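Local atomic coordinates of putative acetyltransferase (Staphylococcus aureus subsp. aureus Mu50, PDB entry 3H4Q), a protein that is a putative acetyltransferase of the GNAT family, probably transferring an acetyl group from acetyl-coenzyme A to an acceptor that is not known. Residues Y71-F82 with Y117-V128; W92-V100 with P178-L186. All coordinates share one frame; numbering follows the deposited sequence.

Contact 1 (Y71-F82 with Y117-V128)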
loop_
_atom_site.group_PDB
_atom_site.type_symbol
_atom_site.label_atom_id
_atom_site.label_comp_id
_atom_site.label_asym_id
_atom_site.label_seq_id
_atom_site.Cartn_x
_atom_site.Cartn_y
_atom_site.Cartn_z
ATOM N N TYR A 71 7.861 1.969 0.848
ATOM C CA TYR A 71 8.213 3.369 0.601
ATOM C C TYR A 71 7.584 4.222 1.688
ATOM O O TYR A 71 6.504 3.865 2.209
ATOM C CB TYR A 71 7.637 3.872 -0.708
ATOM C CG TYR A 71 8.199 3.313 -1.985
ATOM C CD1 TYR A 71 7.662 2.183 -2.571
ATOM C CD2 TYR A 71 9.235 3.961 -2.644
ATOM C CE1 TYR A 71 8.147 1.705 -3.771
ATOM C CE2 TYR A 71 9.733 3.486 -3.834
ATOM C CZ TYR A 71 9.183 2.362 -4.395
ATOM O OH TYR A 71 9.683 1.898 -5.579
ATOM N N VAL A 72 8.226 5.355 1.984
ATOM C CA VAL A 72 7.744 6.330 2.960
ATOM C C VAL A 72 7.689 7.713 2.326
ATOM O O VAL A 72 8.416 7.979 1.359
ATOM C CB VAL A 72 8.657 6.446 4.216
ATOM C CG1 VAL A 72 8.627 5.160 5.029
ATOM C CG2 VAL A 72 10.093 6.869 3.840
ATOM N N LEU A 73 6.798 8.574 2.830
ATOM C CA LEU A 73 6.748 9.974 2.384
ATOM C C LEU A 73 7.260 10.720 3.607
ATOM O O LEU A 73 6.739 10.551 4.708
ATOM C CB LEU A 73 5.352 10.396 1.933
ATOM C CG LEU A 73 5.248 11.812 1.333
ATOM C CD1 LEU A 73 4.003 11.945 0.499
ATOM C CD2 LEU A 73 5.241 12.861 2.404
ATOM N N GLU A 74 8.302 11.511 3.412
ATOM C CA GLU A 74 9.003 12.163 4.497
ATOM C C GLU A 74 9.331 13.620 4.201
ATOM O O GLU A 74 9.852 13.911 3.140
ATOM C CB GLU A 74 10.337 11.447 4.656
ATOM C CG GLU A 74 11.306 12.126 5.615
ATOM C CD GLU A 74 12.717 12.202 5.065
ATOM O OE1 GLU A 74 13.143 11.284 4.347
ATOM O OE2 GLU A 74 13.407 13.195 5.349
ATOM N N GLU A 75 9.040 14.522 5.141
ATOM C CA GLU A 75 9.477 15.926 5.064
ATOM C C GLU A 75 10.192 16.164 6.391
ATOM O O GLU A 75 9.772 15.620 7.420
ATOM C CB GLU A 75 8.328 16.915 4.862
ATOM C CG GLU A 75 8.779 18.390 4.839
ATOM N N ASN A 76 11.263 16.961 6.371
ATOM C CA ASN A 76 12.108 17.158 7.561
ATOM C C ASN A 76 12.523 15.731 7.858
ATOM O O ASN A 76 12.658 14.950 6.919
ATOM C CB ASN A 76 11.339 17.809 8.711
ATOM N N ASP A 77 12.710 15.340 9.111
ATOM C CA ASP A 77 12.999 13.920 9.353
ATOM C C ASP A 77 11.698 13.098 9.554
ATOM O O ASP A 77 11.764 11.876 9.706
ATOM C CB ASP A 77 13.943 13.762 10.548
ATOM N N LYS A 78 10.533 13.760 9.480
ATOM C CA LYS A 78 9.238 13.155 9.788
ATOM C C LYS A 78 8.539 12.368 8.670
ATOM O O LYS A 78 8.377 12.857 7.554
ATOM C CB LYS A 78 8.293 14.253 10.276
ATOM C CG LYS A 78 6.944 13.761 10.758
ATOM N N ILE A 79 8.075 11.165 9.017
ATOM C CA ILE A 79 7.353 10.293 8.110
ATOM C C ILE A 79 5.837 10.520 8.198
ATOM O O ILE A 79 5.255 10.426 9.266
ATOM C CB ILE A 79 7.740 8.828 8.391
ATOM C CG1 ILE A 79 9.175 8.604 7.870
ATOM C CG2 ILE A 79 6.750 7.850 7.708
ATOM C CD1 ILE A 79 9.785 7.360 8.366
ATOM N N TYR A 80 5.209 10.832 7.066
ATOM C CA TYR A 80 3.781 11.166 7.004
ATOM C C TYR A 80 2.906 10.089 6.384
ATOM O O TYR A 80 1.682 10.252 6.316
ATOM C CB TYR A 80 3.587 12.483 6.249
ATOM C CG TYR A 80 4.150 13.660 6.994
ATOM C CD1 TYR A 80 3.453 14.225 8.049
ATOM C CD2 TYR A 80 5.373 14.199 6.664
ATOM C CE1 TYR A 80 3.951 15.306 8.742
ATOM C CE2 TYR A 80 5.890 15.287 7.366
ATOM C CZ TYR A 80 5.170 15.833 8.401
ATOM O OH TYR A 80 5.679 16.909 9.116
ATOM N N GLY A 81 3.526 9.004 5.926
ATOM C CA GLY A 81 2.799 7.853 5.422
ATOM C C GLY A 81 3.731 6.809 4.846
ATOM O O GLY A 81 4.912 7.088 4.626
ATOM N N PHE A 82 3.224 5.600 4.618
ATOM C CA PHE A 82 4.006 4.565 3.943
ATOM C C PHE A 82 3.117 3.672 3.086
ATOM O O PHE A 82 1.899 3.698 3.213
ATOM C CB PHE A 82 4.800 3.707 4.936
ATOM C CG PHE A 82 3.949 2.871 5.848
ATOM C CD1 PHE A 82 3.484 3.382 7.050
ATOM C CD2 PHE A 82 3.651 1.557 5.522
ATOM C CE1 PHE A 82 2.718 2.607 7.904
ATOM C CE2 PHE A 82 2.876 0.773 6.367
ATOM C CZ PHE A 82 2.411 1.304 7.566
ATOM N N TYR A 117 -1.031 14.847 7.829
ATOM C CA TYR A 117 -1.090 14.970 6.366
ATOM C C TYR A 117 -1.762 13.723 5.740
ATOM O O TYR A 117 -1.103 12.745 5.392
ATOM C CB TYR A 117 0.328 15.253 5.822
ATOM C CG TYR A 117 0.463 15.285 4.318
ATOM C CD1 TYR A 117 -0.561 15.776 3.509
ATOM C CD2 TYR A 117 1.646 14.898 3.710
ATOM C CE1 TYR A 117 -0.430 15.810 2.146
ATOM C CE2 TYR A 117 1.789 14.933 2.346
ATOM C CZ TYR A 117 0.749 15.390 1.572
ATOM O OH TYR A 117 0.880 15.439 0.206
ATOM N N LYS A 118 -3.093 13.765 5.634
ATOM C CA LYS A 118 -3.876 12.636 5.095
ATOM C C LYS A 118 -3.537 12.381 3.628
ATOM O O LYS A 118 -3.462 11.204 3.203
ATOM C CB LYS A 118 -5.383 12.858 5.265
ATOM C CG LYS A 118 -5.852 12.956 6.724
ATOM N N GLY A 119 -3.323 13.486 2.885
ATOM C CA GLY A 119 -2.891 13.465 1.476
ATOM C C GLY A 119 -1.617 12.657 1.172
ATOM O O GLY A 119 -1.345 12.343 0.020
ATOM N N ALA A 120 -0.821 12.323 2.185
ATOM C CA ALA A 120 0.343 11.506 1.960
ATOM C C ALA A 120 -0.025 10.158 1.341
ATOM O O ALA A 120 0.759 9.616 0.571
ATOM C CB ALA A 120 1.112 11.305 3.264
ATOM N N ALA A 121 -1.202 9.617 1.678
ATOM C CA ALA A 121 -1.642 8.319 1.145
ATOM C C ALA A 121 -1.835 8.391 -0.361
ATOM O O ALA A 121 -1.394 7.510 -1.100
ATOM C CB ALA A 121 -2.922 7.877 1.799
ATOM N N THR A 122 -2.487 9.454 -0.800
ATOM C CA THR A 122 -2.757 9.676 -2.198
ATOM C C THR A 122 -1.478 9.811 -2.987
ATOM O O THR A 122 -1.360 9.221 -4.053
ATOM C CB THR A 122 -3.631 10.930 -2.373
ATOM O OG1 THR A 122 -4.800 10.788 -1.551
ATOM C CG2 THR A 122 -4.047 11.138 -3.827
ATOM N N GLU A 123 -0.507 10.556 -2.472
ATOM C CA GLU A 123 0.767 10.734 -3.166
ATOM C C GLU A 123 1.536 9.422 -3.287
ATOM O O GLU A 123 2.133 9.134 -4.311
ATOM C CB GLU A 123 1.629 11.774 -2.445
ATOM C CG GLU A 123 1.062 13.186 -2.500
ATOM C CD GLU A 123 0.954 13.715 -3.920
ATOM O OE1 GLU A 123 1.937 13.565 -4.686
ATOM O OE2 GLU A 123 -0.106 14.290 -4.260
ATOM N N LEU A 124 1.529 8.631 -2.229
ATOM C CA LEU A 124 2.240 7.364 -2.240
ATOM C C LEU A 124 1.612 6.372 -3.223
ATOM O O LEU A 124 2.306 5.709 -4.009
ATOM C CB LEU A 124 2.262 6.780 -0.823
ATOM C CG LEU A 124 3.208 7.457 0.180
ATOM C CD1 LEU A 124 2.957 6.916 1.591
ATOM C CD2 LEU A 124 4.696 7.233 -0.232
ATOM N N PHE A 125 0.284 6.289 -3.181
ATOM C CA PHE A 125 -0.468 5.370 -4.035
ATOM C C PHE A 125 -0.148 5.725 -5.485
ATOM O O PHE A 125 0.121 4.877 -6.340
ATOM C CB PHE A 125 -1.966 5.553 -3.794
ATOM C CG PHE A 125 -2.812 4.329 -4.056
ATOM C CD1 PHE A 125 -2.515 3.416 -5.064
ATOM C CD2 PHE A 125 -4.014 4.172 -3.349
ATOM C CE1 PHE A 125 -3.350 2.322 -5.293
ATOM C CE2 PHE A 125 -4.863 3.091 -3.577
ATOM C CZ PHE A 125 -4.535 2.161 -4.546
ATOM N N ASN A 126 -0.143 7.016 -5.732
ATOM C CA ASN A 126 0.084 7.518 -7.040
ATOM C C ASN A 126 1.505 7.319 -7.509
ATOM O O ASN A 126 1.741 7.089 -8.695
ATOM C CB ASN A 126 -0.279 8.989 -7.032
ATOM C CG ASN A 126 -0.346 9.551 -8.378
ATOM O OD1 ASN A 126 -1.400 9.541 -9.000
ATOM N ND2 ASN A 126 0.785 9.985 -8.887
ATOM N N TYR A 127 2.464 7.446 -6.600
ATOM C CA TYR A 127 3.864 7.274 -6.966
ATOM C C TYR A 127 4.094 5.813 -7.364
ATOM O O TYR A 127 4.727 5.549 -8.378
ATOM C CB TYR A 127 4.764 7.694 -5.811
ATOM C CG TYR A 127 6.215 7.346 -5.983
ATOM C CD1 TYR A 127 6.672 6.066 -5.712
ATOM C CD2 TYR A 127 7.135 8.291 -6.382
ATOM C CE1 TYR A 127 8.006 5.732 -5.863
ATOM C CE2 TYR A 127 8.487 7.962 -6.541
ATOM C CZ TYR A 127 8.903 6.674 -6.286
ATOM O OH TYR A 127 10.214 6.316 -6.451
ATOM N N VAL A 128 3.563 4.878 -6.571
ATOM C CA VAL A 128 3.700 3.455 -6.847
ATOM C C VAL A 128 3.040 3.031 -8.164
ATOM O O VAL A 128 3.595 2.199 -8.895
ATOM C CB VAL A 128 3.137 2.616 -5.716
ATOM C CG1 VAL A 128 2.997 1.174 -6.151
ATOM C CG2 VAL A 128 4.021 2.719 -4.484
#
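Helix 120-128 lies across the hairpin of strands 71-75 and 78-82, its axis 7.7 Å from that of strand 78-82 at 55° and 8.9 Å from that of strand 71-75, with Ala120 and Gly81 as the nearest pair of CA atoms. At this end the methyl of Ala120 rests on the backbone of strand 78-82, CB 3.3 Å from Tyr80 O, a carbonyl that accepts a hydrogen bond from Ser114. Leu124 straddles the two strands: CD1 sits against the peptide between Gly81 and Phe82, where glycine leaves room for it, while CD2 lies 3.9 Å from Leu73 CB. Leu73 in turn has CG anti to the backbone N (chi1 -175°), which carries CD1 to Glu123 CB at 3.8 Å and CD2 to the edge of the Tyr117 ring, 4.0 Å from CE2. In the GNAT fold this helix packs on the central sheet, here with Leu124 also reaching strands 21-23 and 106-112. Tyr117 turns its ring edge to Tyr80 CB as well, while the backbone N of Ala120 lies over the centre of one face. Farther along the helix, Tyr127 directs its edge at a face of Tyr71 in an offset edge-to-face pair, planes at 64° and centroids 5.2 Å apart. Val128 CG2 approaches the same Tyr71 ring at CD1, 4.1 Å away, and the Tyr71 side chain also borders the pocket occupied by a polyethylene glycol molecule.

Contact 2 (W92-V100 with P178-L186)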
loop_
_atom_site.group_PDB
_atom_site.type_symbol
_atom_site.label_atom_id
_atom_site.label_comp_id
_atom_site.label_asym_id
_atom_site.label_seq_id
_atom_site.Cartn_x
_atom_site.Cartn_y
_atom_site.Cartn_z
ATOM N N TRP A 92 -5.315 -16.593 -0.783
ATOM C CA TRP A 92 -6.766 -16.532 -0.980
ATOM C C TRP A 92 -7.205 -15.840 -2.272
ATOM O O TRP A 92 -8.363 -15.990 -2.673
ATOM C CB TRP A 92 -7.481 -15.915 0.227
ATOM C CG TRP A 92 -7.266 -14.460 0.429
ATOM C CD1 TRP A 92 -6.264 -13.872 1.141
ATOM C CD2 TRP A 92 -8.091 -13.400 -0.056
ATOM N NE1 TRP A 92 -6.406 -12.506 1.122
ATOM C CE2 TRP A 92 -7.521 -12.188 0.393
ATOM C CE3 TRP A 92 -9.253 -13.353 -0.833
ATOM C CZ2 TRP A 92 -8.077 -10.942 0.095
ATOM C CZ3 TRP A 92 -9.804 -12.108 -1.133
ATOM C CH2 TRP A 92 -9.214 -10.921 -0.667
ATOM N N TYR A 93 -6.316 -15.071 -2.905
ATOM C CA TYR A 93 -6.626 -14.465 -4.209
ATOM C C TYR A 93 -7.012 -15.594 -5.177
ATOM O O TYR A 93 -7.944 -15.442 -5.963
ATOM C CB TYR A 93 -5.445 -13.645 -4.762
ATOM C CG TYR A 93 -5.223 -12.257 -4.167
ATOM C CD1 TYR A 93 -5.828 -11.861 -2.973
ATOM C CD2 TYR A 93 -4.334 -11.361 -4.766
ATOM C CE1 TYR A 93 -5.606 -10.604 -2.438
ATOM C CE2 TYR A 93 -4.102 -10.094 -4.219
ATOM C CZ TYR A 93 -4.744 -9.724 -3.058
ATOM O OH TYR A 93 -4.528 -8.476 -2.497
ATOM N N ASP A 94 -6.339 -16.742 -5.077
ATOM C CA ASP A 94 -6.666 -17.904 -5.914
ATOM C C ASP A 94 -8.128 -18.378 -5.795
ATOM O O ASP A 94 -8.591 -19.133 -6.650
ATOM C CB ASP A 94 -5.740 -19.092 -5.603
ATOM C CG ASP A 94 -4.297 -18.841 -5.995
ATOM O OD1 ASP A 94 -3.959 -17.704 -6.366
ATOM O OD2 ASP A 94 -3.490 -19.787 -5.926
ATOM N N ASP A 95 -8.837 -17.960 -4.741
ATOM C CA ASP A 95 -10.248 -18.327 -4.543
ATOM C C ASP A 95 -11.238 -17.420 -5.300
ATOM O O ASP A 95 -12.437 -17.665 -5.245
ATOM C CB ASP A 95 -10.610 -18.308 -3.039
ATOM C CG ASP A 95 -9.754 -19.261 -2.199
ATOM O OD1 ASP A 95 -9.479 -20.403 -2.661
ATOM O OD2 ASP A 95 -9.384 -18.872 -1.057
ATOM N N ILE A 96 -10.754 -16.396 -6.002
ATOM C CA ILE A 96 -11.615 -15.450 -6.725
ATOM C C ILE A 96 -11.551 -15.659 -8.240
ATOM O O ILE A 96 -10.502 -16.002 -8.784
ATOM C CB ILE A 96 -11.172 -13.993 -6.444
ATOM C CG1 ILE A 96 -11.086 -13.729 -4.941
ATOM C CG2 ILE A 96 -12.119 -12.989 -7.105
ATOM C CD1 ILE A 96 -10.475 -12.396 -4.608
ATOM N N ASP A 97 -12.680 -15.455 -8.912
ATOM C CA ASP A 97 -12.747 -15.555 -10.367
ATOM C C ASP A 97 -12.387 -14.176 -10.914
ATOM O O ASP A 97 -13.268 -13.355 -11.149
ATOM N N TRP A 98 -11.099 -13.918 -11.107
ATOM C CA TRP A 98 -10.651 -12.618 -11.608
ATOM C C TRP A 98 -10.931 -12.459 -13.101
ATOM O O TRP A 98 -10.805 -13.421 -13.854
ATOM C CB TRP A 98 -9.153 -12.430 -11.403
ATOM C CG TRP A 98 -8.715 -12.468 -9.994
ATOM C CD1 TRP A 98 -8.443 -13.575 -9.264
ATOM C CD2 TRP A 98 -8.463 -11.348 -9.140
ATOM N NE1 TRP A 98 -8.046 -13.227 -8.006
ATOM C CE2 TRP A 98 -8.049 -11.863 -7.897
ATOM C CE3 TRP A 98 -8.542 -9.962 -9.303
ATOM C CZ2 TRP A 98 -7.705 -11.046 -6.819
ATOM C CZ3 TRP A 98 -8.204 -9.144 -8.227
ATOM C CH2 TRP A 98 -7.789 -9.691 -7.003
ATOM N N PRO A 99 -11.300 -11.240 -13.538
ATOM C CA PRO A 99 -11.538 -10.976 -14.951
ATOM C C PRO A 99 -10.299 -10.473 -15.690
ATOM O O PRO A 99 -10.410 -10.030 -16.832
ATOM C CB PRO A 99 -12.573 -9.858 -14.897
ATOM C CG PRO A 99 -12.151 -9.063 -13.735
ATOM C CD PRO A 99 -11.561 -10.032 -12.735
ATOM N N VAL A 100 -9.134 -10.546 -15.053
ATOM C CA VAL A 100 -7.905 -10.049 -15.640
ATOM C C VAL A 100 -6.777 -11.047 -15.360
ATOM O O VAL A 100 -6.881 -11.863 -14.440
ATOM C CB VAL A 100 -7.590 -8.651 -15.053
ATOM C CG1 VAL A 100 -7.093 -8.765 -13.613
ATOM C CG2 VAL A 100 -6.589 -7.936 -15.903
ATOM N N PRO A 178 -17.766 -7.336 5.215
ATOM C CA PRO A 178 -17.676 -7.310 3.764
ATOM C C PRO A 178 -16.321 -6.805 3.329
ATOM O O PRO A 178 -15.968 -5.667 3.626
ATOM C CB PRO A 178 -18.756 -6.303 3.368
ATOM C CG PRO A 178 -18.814 -5.339 4.536
ATOM C CD PRO A 178 -18.182 -6.028 5.747
ATOM N N PHE A 179 -15.571 -7.652 2.638
ATOM C CA PHE A 179 -14.238 -7.311 2.162
ATOM C C PHE A 179 -14.170 -7.629 0.682
ATOM O O PHE A 179 -14.882 -8.498 0.192
ATOM C CB PHE A 179 -13.164 -8.086 2.943
ATOM C CG PHE A 179 -13.158 -9.569 2.679
ATOM C CD1 PHE A 179 -14.086 -10.402 3.286
ATOM C CD2 PHE A 179 -12.205 -10.132 1.842
ATOM C CE1 PHE A 179 -14.088 -11.774 3.048
ATOM C CE2 PHE A 179 -12.193 -11.507 1.602
ATOM C CZ PHE A 179 -13.139 -12.327 2.208
ATOM N N TYR A 180 -13.305 -6.922 -0.031
ATOM C CA TYR A 180 -13.189 -7.115 -1.461
ATOM C C TYR A 180 -11.742 -7.127 -1.895
ATOM O O TYR A 180 -10.864 -6.558 -1.240
ATOM C CB TYR A 180 -13.907 -5.984 -2.228
ATOM C CG TYR A 180 -15.327 -5.700 -1.776
ATOM C CD1 TYR A 180 -16.393 -6.443 -2.253
ATOM C CD2 TYR A 180 -15.595 -4.671 -0.873
ATOM C CE1 TYR A 180 -17.678 -6.184 -1.832
ATOM C CE2 TYR A 180 -16.880 -4.410 -0.442
ATOM C CZ TYR A 180 -17.914 -5.162 -0.923
ATOM O OH TYR A 180 -19.201 -4.888 -0.507
ATOM N N ALA A 181 -11.516 -7.787 -3.021
ATOM C CA ALA A 181 -10.236 -7.791 -3.678
ATOM C C ALA A 181 -10.477 -6.831 -4.811
ATOM O O ALA A 181 -11.600 -6.725 -5.306
ATOM C CB ALA A 181 -9.906 -9.153 -4.205
ATOM N N TYR A 182 -9.428 -6.133 -5.214
ATOM C CA TYR A 182 -9.512 -5.157 -6.280
ATOM C C TYR A 182 -8.399 -5.336 -7.307
ATOM O O TYR A 182 -7.301 -5.815 -6.980
ATOM C CB TYR A 182 -9.298 -3.764 -5.706
ATOM C CG TYR A 182 -10.387 -3.200 -4.838
ATOM C CD1 TYR A 182 -10.395 -3.420 -3.465
ATOM C CD2 TYR A 182 -11.356 -2.370 -5.375
ATOM C CE1 TYR A 182 -11.366 -2.867 -2.664
ATOM C CE2 TYR A 182 -12.344 -1.816 -4.580
ATOM C CZ TYR A 182 -12.340 -2.064 -3.228
ATOM O OH TYR A 182 -13.314 -1.507 -2.446
ATOM N N TYR A 183 -8.681 -4.920 -8.540
ATOM C CA TYR A 183 -7.664 -4.879 -9.574
ATOM C C TYR A 183 -7.785 -3.566 -10.312
ATOM O O TYR A 183 -8.838 -2.937 -10.326
ATOM C CB TYR A 183 -7.799 -6.039 -10.571
ATOM C CG TYR A 183 -9.006 -5.933 -11.467
ATOM C CD1 TYR A 183 -8.956 -5.214 -12.659
ATOM C CD2 TYR A 183 -10.190 -6.542 -11.123
ATOM C CE1 TYR A 183 -10.066 -5.103 -13.473
ATOM C CE2 TYR A 183 -11.308 -6.436 -11.929
ATOM C CZ TYR A 183 -11.241 -5.717 -13.104
ATOM O OH TYR A 183 -12.357 -5.619 -13.906
ATOM N N LYS A 184 -6.683 -3.165 -10.923
ATOM C CA LYS A 184 -6.639 -1.991 -11.779
ATOM C C LYS A 184 -5.897 -2.388 -13.040
ATOM O O LYS A 184 -4.788 -2.924 -12.962
ATOM C CB LYS A 184 -5.913 -0.813 -11.131
ATOM C CG LYS A 184 -5.851 0.376 -12.075
ATOM C CD LYS A 184 -5.253 1.638 -11.493
ATOM C CE LYS A 184 -5.608 2.820 -12.418
ATOM N NZ LYS A 184 -5.145 4.135 -11.890
ATOM N N ASN A 185 -6.526 -2.150 -14.188
ATOM C CA ASN A 185 -5.910 -2.393 -15.478
ATOM C C ASN A 185 -5.172 -1.105 -15.815
ATOM O O ASN A 185 -5.796 -0.056 -15.989
ATOM C CB ASN A 185 -6.973 -2.703 -16.535
ATOM C CG ASN A 185 -6.379 -3.093 -17.886
ATOM O OD1 ASN A 185 -5.216 -3.485 -17.980
ATOM N ND2 ASN A 185 -7.187 -3.005 -18.935
ATOM N N LEU A 186 -3.845 -1.181 -15.901
ATOM C CA LEU A 186 -3.017 -0.016 -16.213
ATOM C C LEU A 186 -2.938 0.313 -17.723
ATOM O O LEU A 186 -1.940 0.864 -18.174
ATOM C CB LEU A 186 -1.604 -0.231 -15.642
ATOM C CG LEU A 186 -1.463 -0.476 -14.127
ATOM C CD1 LEU A 186 -0.033 -0.767 -13.761
ATOM C CD2 LEU A 186 -1.965 0.719 -13.333
#
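Trp92 offers a face of its six-membered ring to the edge of Phe179, an offset edge-to-face pair with planes at 72° and CZ3 of Trp92 3.7 Å from CE2 of Phe179. The contact lays the loop between strands 78-86 and 106-112 of the GNAT fold, with its 3-10 turn at 92-95, over strand 181-185, which runs antiparallel to both its neighbours in the sheet, 139-143 and 161-162. Ala181 is the common meeting point: its CB touches Ile96 CD1 at 3.3 Å and Trp98 CH2 at 3.5 Å, with Trp92 CH2 a little farther off. Trp98 brings the edge of its ring to the strand, CZ3 lying near both Tyr182 O and Tyr183 CB. Tyr183, with CG between the backbone N and the carbonyl carbon (chi1 70°), places its ring against the loop, where Pro99 CG meets CE2 at 3.3 Å and Val100 CG1 meets CG at 4.0 Å. His161 also meets the Tyr183 ring, and Phe145 that of Phe179. Within the loop, Tyr93 O receives two donors from opposite faces of its carbonyl plane, Ile96 N and Trp98 NE1, the latter at 3.0 Å with an N-H...O angle of 159°; Tyr93 O lies nearly in the indole plane, whereas NE1 stands well above the plane of the Tyr93 carbonyl.

How the contacts relate
Both contacts reach the same mixed sheet, on opposite sides of the chain's centre, with their own centres about 26 Å apart and no touch between them. Contact 1 sets a helix on an antiparallel hairpin and is mostly aliphatic in its buried middle, with tyrosines toward its ends; contact 2 lays a 3-10 turn and the loop after it against a single strand, and aromatic rings, two of them indoles, do much of the packing. Each is partly buried, but contact 1 lies nearer the centre of the chain. The segments alternate along the sequence: 92-100 falls between 71-82 and 117-128. Leu186, at the end of segment 178-186, touches a later part of helix 120-134, the helix whose first turns serve contact 1.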